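Hut operon positive regulatory protein (Bacillus subtilis, PDB 1VEA) binds regulatory sequences on the hut mRNA when histidine is present, suppressing transcription termination and switching on the histidine-utilization operon as a homohexamer. Local coordinates at residues B[103-108]-B[122-127]. The protein carries 1 engineered substitution. Sequence-based numbering, arbitrary orientation.
Sequences RFAVLR and AVSLYG
At the edge of the Tyr126 ring, close to its plane, sits Arg103 NH2, 3.5 Å from Tyr126 CD2; the guanidinium is turned 53° against the ring. Arg103 sets out with CG anti to its own N (chi1 179°) and then bends at chi3, which folds the charged end back beside the tyrosine. Beyond the pair, Tyr126 OH bonds to Glu139 and to Arg8 of a second subunit. On the other side of the sheet the Phe104 ring turns away from the neighbouring strand, and it is Phe104 CB that meets Leu125 CD2, at 3.4 Å. Further along this side Val106 and Val123 lie side by side, CG1 of Val106 3.8 Å from CG2 of Val123. Helix 47-61 packs on Phe104 and Val106, helix 70-86 on Val123, and Leu125 touches both. Ala105, Leu107, Ala122 and Ser124 share the face of Arg103 and Tyr126, where helix 9-18 lies; Ser124 OG bonds to Ser13 on that helix. The backbones are tied by paired N-H to O bonds at Arg103-Tyr126, Ala105-Ser124 and Leu107-Ala122. The middle pair is the longest, with both Ala105 N to Ser124 O and Ser124 N to Ala105 O at 3.2 Å. With the axes of segments 103-108 and 122-127 at 165°, this is an antiparallel beta hairpin, the two central strands of the HutP four-stranded sheet, sandwiched between helices.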
loop_
_atom_site.group_PDB
_atom_site.type_symbol
_atom_site.label_atom_id
_atom_site.label_comp_id
_atom_site.label_asym_id
_atom_site.label_seq_id
_atom_site.Cartn_x
_atom_site.Cartn_y
_atom_site.Cartn_z
ATOM N N ARG B 103 -7.665 19.379 12.742
ATOM C CA ARG B 103 -8.876 19.974 13.291
ATOM C C ARG B 103 -9.968 19.009 12.879
ATOM O O ARG B 103 -9.887 18.398 11.814
ATOM C CB ARG B 103 -9.132 21.361 12.701
ATOM C CG ARG B 103 -10.411 22.036 13.207
ATOM C CD ARG B 103 -10.297 23.561 13.116
ATOM N NE ARG B 103 -9.677 23.980 11.860
ATOM C CZ ARG B 103 -10.226 23.816 10.660
ATOM N NH1 ARG B 103 -11.420 23.249 10.554
ATOM N NH2 ARG B 103 -9.572 24.197 9.567
ATOM N N PHE B 104 -10.986 18.854 13.713
ATOM C CA PHE B 104 -12.040 17.911 13.392
ATOM C C PHE B 104 -13.438 18.415 13.665
ATOM O O PHE B 104 -13.643 19.541 14.129
ATOM C CB PHE B 104 -11.813 16.610 14.156
ATOM C CG PHE B 104 -11.980 16.737 15.643
ATOM C CD1 PHE B 104 -13.247 16.831 16.209
ATOM C CD2 PHE B 104 -10.872 16.724 16.483
ATOM C CE1 PHE B 104 -13.406 16.906 17.589
ATOM C CE2 PHE B 104 -11.024 16.799 17.865
ATOM C CZ PHE B 104 -12.291 16.887 18.415
ATOM N N ALA B 105 -14.396 17.548 13.368
ATOM C CA ALA B 105 -15.804 17.830 13.551
ATOM C C ALA B 105 -16.455 16.472 13.646
ATOM O O ALA B 105 -16.064 15.547 12.964
ATOM C CB ALA B 105 -16.352 18.596 12.352
ATOM N N VAL B 106 -17.444 16.352 14.510
ATOM C CA VAL B 106 -18.136 15.097 14.683
ATOM C C VAL B 106 -19.600 15.437 14.682
ATOM O O VAL B 106 -20.005 16.383 15.339
ATOM C CB VAL B 106 -17.777 14.458 16.022
ATOM C CG1 VAL B 106 -18.298 13.032 16.077
ATOM C CG2 VAL B 106 -16.268 14.519 16.231
ATOM N N LEU B 107 -20.386 14.683 13.921
ATOM C CA LEU B 107 -21.821 14.899 13.837
ATOM C C LEU B 107 -22.469 13.571 14.158
ATOM O O LEU B 107 -21.995 12.522 13.732
ATOM C CB LEU B 107 -22.224 15.344 12.425
ATOM C CG LEU B 107 -23.089 16.607 12.307
ATOM C CD1 LEU B 107 -22.283 17.817 12.779
ATOM C CD2 LEU B 107 -23.533 16.821 10.868
ATOM N N ARG B 108 -23.553 13.612 14.917
ATOM C CA ARG B 108 -24.255 12.399 15.283
ATOM C C ARG B 108 -25.744 12.707 15.205
ATOM O O ARG B 108 -26.197 13.719 15.717
ATOM C CB ARG B 108 -23.830 11.980 16.698
ATOM C CG ARG B 108 -24.382 10.648 17.196
ATOM C CD ARG B 108 -25.818 10.778 17.689
ATOM N NE ARG B 108 -26.365 9.528 18.216
ATOM C CZ ARG B 108 -25.835 8.838 19.221
ATOM N NH1 ARG B 108 -24.731 9.266 19.817
ATOM N NH2 ARG B 108 -26.420 7.725 19.639
ATOM N N ALA B 122 -20.646 10.988 11.816
ATOM C CA ALA B 122 -19.551 11.314 10.921
ATOM C C ALA B 122 -18.402 11.975 11.669
ATOM O O ALA B 122 -18.601 12.726 12.622
ATOM C CB ALA B 122 -20.043 12.222 9.794
ATOM N N VAL B 123 -17.194 11.669 11.226
ATOM C CA VAL B 123 -15.982 12.218 11.808
ATOM C C VAL B 123 -15.116 12.636 10.648
ATOM O O VAL B 123 -14.633 11.787 9.896
ATOM C CB VAL B 123 -15.227 11.163 12.625
ATOM C CG1 VAL B 123 -13.811 11.628 12.885
ATOM C CG2 VAL B 123 -15.956 10.902 13.931
ATOM N N SER B 124 -14.936 13.938 10.484
ATOM C CA SER B 124 -14.117 14.469 9.400
ATOM C C SER B 124 -12.899 15.181 9.980
ATOM O O SER B 124 -12.998 15.877 10.980
ATOM C CB SER B 124 -14.938 15.443 8.553
ATOM O OG SER B 124 -15.523 16.430 9.378
ATOM N N LEU B 125 -11.752 15.013 9.343
ATOM C CA LEU B 125 -10.527 15.631 9.820
ATOM C C LEU B 125 -9.848 16.481 8.756
ATOM O O LEU B 125 -9.774 16.109 7.586
ATOM C CB LEU B 125 -9.561 14.542 10.284
ATOM C CG LEU B 125 -10.199 13.559 11.269
ATOM C CD1 LEU B 125 -9.550 12.184 11.169
ATOM C CD2 LEU B 125 -10.086 14.128 12.656
ATOM N N TYR B 126 -9.359 17.639 9.165
ATOM C CA TYR B 126 -8.656 18.504 8.242
ATOM C C TYR B 126 -7.513 19.144 8.978
ATOM O O TYR B 126 -7.701 19.714 10.046
ATOM C CB TYR B 126 -9.549 19.604 7.708
ATOM C CG TYR B 126 -8.789 20.542 6.801
ATOM C CD1 TYR B 126 -8.325 20.115 5.555
ATOM C CD2 TYR B 126 -8.532 21.850 7.185
ATOM C CE1 TYR B 126 -7.625 20.974 4.713
ATOM C CE2 TYR B 126 -7.841 22.715 6.360
ATOM C CZ TYR B 126 -7.390 22.279 5.127
ATOM O OH TYR B 126 -6.714 23.160 4.314
ATOM N N GLY B 127 -6.325 19.060 8.411
ATOM C CA GLY B 127 -5.197 19.663 9.077
ATOM C C GLY B 127 -4.046 19.860 8.132
ATOM O O GLY B 127 -4.192 19.740 6.915
#